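Local coordinates for secreted effector protein sseI (Salmonella enterica subsp. enterica serovar Typhimurium, PDB 4G29) that is a secreted virulence factor of the cysteine protease superfamily and probably acts as a cysteine-dependent hydrolase with a papain-like catalytic domain, at residues M36-Q41 / S97-E102; N60-G65 / A82-K87. One frame throughout, in Å; residues are numbered along the deposited sequence.

How the contacts relate
Contacts 1 and 2 belong to the same papain-like domain but differ in kind. Contact 1 packs the loop ahead of helix 42-55 against the turn that follows strand 90-95, while contact 2 pairs two neighbouring strands in the sheet. Their centres are 19 Å apart, on opposite sides of the chain's centre, and their nearest atoms stay about 7 Å from each other without touching. Both reach the probable Cys-His-Asp triad of C42, H80 and D95. In contact 1, Q100 is hydrogen-bonded to H80 and touches C42; in contact 2, A82, two residues beyond H80 on strand 78-87, packs on D95. Helix 42-55 also lies against both contacts.

Contact 1: residues M36-Q41 / S97-E102; sequences MNPVGQ and SAHQFE
P38 and H99 bring together two loops of the papain-like fold, one leading into helix 42-55 and its probably catalytic C42, the other following strand 90-95. The two side chains cross at about a right angle, and P38 CG stands over one face of the imidazole in a CH-pi contact, 3.8 Å from the ring centroid, offset toward the rim and closest to H99 CE1 (3.5 Å). H99 takes the crowded position, CG between backbone N and carbonyl carbon (chi1 51°), and the bond from NE2 to V96 O helps fix the ring's tilt. On the same proline, CB meets S97 CB at 3.9 Å, serine being small enough to let the loops close in, and lies 4.0 Å from Q100 CB on the 3-10 turn of 98-101. V39 crosses Q100 likewise, its CG2 4.0 Å from the glutamine CB. A type II turn from P38 to Q41, closed by Q41 N to P38 O (3.0 Å), presents P38 and V39; glycine suits position G40, where at a phi of 81° a CB would press on V39 O. The Q100 amide points to the probable triad: NE2 is hydrogen-bonded to H80 ND1, while OE1 lies 3.7 Å from G40 N.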
# COMPACT_ATOMS: atom_id res chain seq x y z
N MSE A 36 -0.47 -2.99 15.73
CA MSE A 36 0.19 -4.11 16.39
C MSE A 36 -0.09 -5.44 15.72
O MSE A 36 0.77 -6.33 15.71
CB MSE A 36 -0.24 -4.17 17.88
CG MSE A 36 0.69 -4.95 18.69
SE MSE A 36 0.30 -4.99 20.58
CE MSE A 36 0.11 -3.10 20.78
N ASN A 37 -1.30 -5.57 15.17
CA ASN A 37 -1.82 -6.77 14.53
C ASN A 37 -2.42 -6.48 13.17
O ASN A 37 -3.63 -6.52 13.01
CB ASN A 37 -2.84 -7.45 15.44
CG ASN A 37 -2.19 -8.00 16.73
OD1 ASN A 37 -1.40 -8.94 16.68
ND2 ASN A 37 -2.48 -7.35 17.86
N PRO A 38 -1.54 -6.26 12.17
CA PRO A 38 -1.95 -5.67 10.88
C PRO A 38 -2.56 -6.66 9.91
O PRO A 38 -3.14 -6.22 8.93
CB PRO A 38 -0.62 -5.17 10.32
CG PRO A 38 0.39 -5.99 10.92
CD PRO A 38 -0.09 -6.21 12.31
N VAL A 39 -2.42 -7.98 10.12
CA VAL A 39 -2.89 -8.91 9.11
C VAL A 39 -4.41 -8.80 8.98
O VAL A 39 -5.14 -8.85 9.95
CB VAL A 39 -2.45 -10.39 9.36
CG1 VAL A 39 -3.23 -11.33 8.41
CG2 VAL A 39 -0.96 -10.49 9.18
N GLY A 40 -4.87 -8.63 7.76
CA GLY A 40 -6.28 -8.50 7.49
C GLY A 40 -6.85 -7.10 7.74
O GLY A 40 -8.05 -6.91 7.59
N GLN A 41 -6.00 -6.15 8.09
CA GLN A 41 -6.49 -4.80 8.44
C GLN A 41 -6.44 -3.68 7.42
O GLN A 41 -7.07 -2.66 7.79
CB GLN A 41 -5.75 -4.27 9.68
CG GLN A 41 -5.89 -5.14 10.89
CD GLN A 41 -7.31 -5.36 11.32
OE1 GLN A 41 -8.24 -4.68 10.90
NE2 GLN A 41 -7.49 -6.30 12.22
N SER A 97 -0.06 -0.58 7.63
CA SER A 97 -0.16 -2.03 7.77
C SER A 97 0.77 -2.81 6.84
O SER A 97 0.59 -4.02 6.66
CB SER A 97 -1.59 -2.49 7.61
OG SER A 97 -2.09 -2.31 6.31
N ALA A 98 1.79 -2.14 6.29
CA ALA A 98 2.73 -2.77 5.33
C ALA A 98 3.38 -4.00 5.94
O ALA A 98 3.65 -5.01 5.27
CB ALA A 98 3.86 -1.72 4.91
N HIS A 99 3.67 -3.89 7.22
CA HIS A 99 4.35 -4.94 7.94
C HIS A 99 3.55 -6.21 8.11
O HIS A 99 4.11 -7.21 8.65
CB HIS A 99 4.91 -4.51 9.28
CG HIS A 99 3.90 -3.82 10.12
ND1 HIS A 99 3.54 -4.25 11.38
CD2 HIS A 99 3.10 -2.78 9.83
CE1 HIS A 99 2.62 -3.42 11.87
NE2 HIS A 99 2.32 -2.54 10.93
N GLN A 100 2.30 -6.22 7.64
CA GLN A 100 1.59 -7.50 7.52
C GLN A 100 2.35 -8.53 6.67
O GLN A 100 2.11 -9.71 6.79
CB GLN A 100 0.15 -7.35 7.05
CG GLN A 100 -0.03 -7.04 5.60
CD GLN A 100 -1.40 -7.37 5.05
OE1 GLN A 100 -2.04 -8.34 5.47
NE2 GLN A 100 -1.82 -6.64 4.00
N PHE A 101 3.29 -8.07 5.84
CA PHE A 101 4.08 -8.91 4.94
C PHE A 101 5.45 -9.34 5.48
O PHE A 101 6.16 -10.15 4.84
CB PHE A 101 4.25 -8.22 3.58
CG PHE A 101 2.95 -7.92 2.91
CD1 PHE A 101 2.08 -8.94 2.65
CD2 PHE A 101 2.61 -6.62 2.58
CE1 PHE A 101 0.85 -8.72 2.07
CE2 PHE A 101 1.40 -6.35 1.99
CZ PHE A 101 0.52 -7.38 1.73
N GLU A 102 5.82 -8.82 6.65
CA GLU A 102 7.14 -9.11 7.26
C GLU A 102 7.48 -10.58 7.29
O GLU A 102 8.65 -10.98 7.00
CB GLU A 102 7.20 -8.56 8.68
CG GLU A 102 8.62 -8.48 9.23
CD GLU A 102 8.66 -8.09 10.70
OE1 GLU A 102 7.58 -8.13 11.36
OE2 GLU A 102 9.77 -7.76 11.20

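Contact 2: residues N60-G65 / A82-K87; sequences NIRYRG and AVVGNK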
# COMPACT_ATOMS: atom_id res chain seq x y z
N ASN A 60 -6.12 16.03 -2.02
CA ASN A 60 -6.09 15.08 -3.13
C ASN A 60 -5.79 13.66 -2.60
O ASN A 60 -4.88 12.99 -3.05
CB ASN A 60 -5.08 15.45 -4.20
CG ASN A 60 -5.25 14.60 -5.45
OD1 ASN A 60 -6.32 14.05 -5.67
ND2 ASN A 60 -4.20 14.44 -6.22
N ILE A 61 -6.64 13.23 -1.68
CA ILE A 61 -6.49 11.93 -1.05
C ILE A 61 -6.97 10.86 -2.04
O ILE A 61 -8.02 10.97 -2.65
CB ILE A 61 -7.30 11.82 0.25
CG1 ILE A 61 -6.90 12.96 1.23
CG2 ILE A 61 -7.17 10.40 0.83
CD1 ILE A 61 -5.63 12.78 1.84
N ARG A 62 -6.13 9.85 -2.23
CA ARG A 62 -6.44 8.72 -3.07
C ARG A 62 -6.22 7.45 -2.27
O ARG A 62 -5.39 7.44 -1.34
CB ARG A 62 -5.55 8.71 -4.30
CG ARG A 62 -5.86 9.74 -5.33
CD ARG A 62 -4.57 10.32 -5.88
NE ARG A 62 -3.93 11.21 -4.92
CZ ARG A 62 -2.66 11.61 -4.95
NH1 ARG A 62 -1.80 11.20 -5.91
NH2 ARG A 62 -2.23 12.45 -4.03
N TYR A 63 -6.88 6.38 -2.74
CA TYR A 63 -6.86 5.07 -2.16
C TYR A 63 -6.12 4.17 -3.13
O TYR A 63 -6.54 4.02 -4.25
CB TYR A 63 -8.27 4.61 -1.88
CG TYR A 63 -8.98 5.53 -0.92
CD1 TYR A 63 -8.72 5.48 0.46
CD2 TYR A 63 -9.84 6.51 -1.38
CE1 TYR A 63 -9.37 6.31 1.34
CE2 TYR A 63 -10.44 7.42 -0.50
CZ TYR A 63 -10.23 7.30 0.84
OH TYR A 63 -10.87 8.22 1.64
N ARG A 64 -5.01 3.62 -2.65
CA ARG A 64 -4.13 2.84 -3.46
C ARG A 64 -4.40 1.35 -3.29
O ARG A 64 -4.13 0.80 -2.21
CB ARG A 64 -2.65 3.18 -3.13
CG ARG A 64 -1.64 2.47 -4.05
CD ARG A 64 -0.26 3.14 -4.00
NE ARG A 64 -0.30 4.47 -4.62
CZ ARG A 64 0.75 5.24 -4.88
NH1 ARG A 64 1.95 4.86 -4.49
NH2 ARG A 64 0.62 6.40 -5.51
N GLY A 65 -4.91 0.71 -4.34
CA GLY A 65 -5.14 -0.73 -4.38
C GLY A 65 -3.95 -1.41 -5.03
O GLY A 65 -3.46 -0.92 -6.07
N ALA A 82 -3.17 1.18 0.59
CA ALA A 82 -2.52 2.28 1.28
C ALA A 82 -3.30 3.57 0.94
O ALA A 82 -4.16 3.54 0.06
CB ALA A 82 -1.03 2.41 0.85
N VAL A 83 -2.93 4.67 1.55
CA VAL A 83 -3.59 5.96 1.27
C VAL A 83 -2.54 6.99 0.87
O VAL A 83 -1.47 7.05 1.47
CB VAL A 83 -4.45 6.43 2.48
CG1 VAL A 83 -5.28 7.65 2.13
CG2 VAL A 83 -5.38 5.30 3.01
N VAL A 84 -2.83 7.75 -0.18
CA VAL A 84 -1.89 8.71 -0.76
C VAL A 84 -2.50 10.10 -0.64
O VAL A 84 -3.71 10.31 -0.84
CB VAL A 84 -1.69 8.44 -2.26
CG1 VAL A 84 -0.50 9.22 -2.79
CG2 VAL A 84 -1.63 6.97 -2.56
N GLY A 85 -1.65 11.08 -0.34
CA GLY A 85 -2.13 12.46 -0.28
C GLY A 85 -1.03 13.46 -0.58
O GLY A 85 0.17 13.19 -0.39
N ASN A 86 -1.47 14.61 -1.07
CA ASN A 86 -0.60 15.71 -1.42
C ASN A 86 -0.37 16.62 -0.22
O ASN A 86 -1.30 16.96 0.49
CB ASN A 86 -1.23 16.56 -2.52
CG ASN A 86 -0.51 17.90 -2.73
OD1 ASN A 86 -1.02 18.98 -2.39
ND2 ASN A 86 0.69 17.84 -3.27
N LYS A 87 0.87 17.05 -0.05
CA LYS A 87 1.16 18.09 0.91
C LYS A 87 2.25 18.95 0.29
O LYS A 87 3.37 18.50 0.08
CB LYS A 87 1.62 17.45 2.21
CG LYS A 87 1.95 18.41 3.32
CD LYS A 87 0.91 18.42 4.43
CE LYS A 87 1.35 19.44 5.49
NZ LYS A 87 0.30 19.69 6.48
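R62 and V84 form an antiparallel hydrogen-bonded pair, R64 and A82 another, with the non-hydrogen-bonded pair Y63 and V83 between them; the strand axes of 61-65 and 82-87 approach to 4.6 Å, their directions at 154°. In the R62-V84 pair the bonds are short and nearly straight: R62 N gives to V84 O at 2.8 Å, and the V84 N-H points at R62 O at 178°. V84 serves both arginines, its CG1 anti to the backbone N (chi1 -167°) and its CG2 beside that N. CG1 sits over one face of the R62 guanidinium, toward its rim, while CG2 lies over a face of the R64 guanidinium, 3.5 Å from R64 NE; a branched valine thus offers each flat cation an apolar bed. N60 ND2 lies above the other face of the R62 group, and N60 O is gripped in its plane by R62 NE (2.8 Å) and R62 NH2 (2.9 Å). On the face of Y63 and V83, I61 CG2 meets V83 CG1 at 3.6 Å. I61 CD1 lies 4.1 Å from G85 CA; a CB on residue 85 would clash with it, so glycine fits. R62 NH1 makes a salt bridge to D91 OD2 and R64 NE to D137 OD1, and Y135 adds a cation-pi contact to R64. The hairpin is central in the sheet, flanked by strand 132-138 beside 61-69 and strand 90-95 beside 78-87. Helix 42-55 covers I61, Y63 and V83, with Y63 OH bonded to S50 OG, and helix 141-147 also packs on Y63.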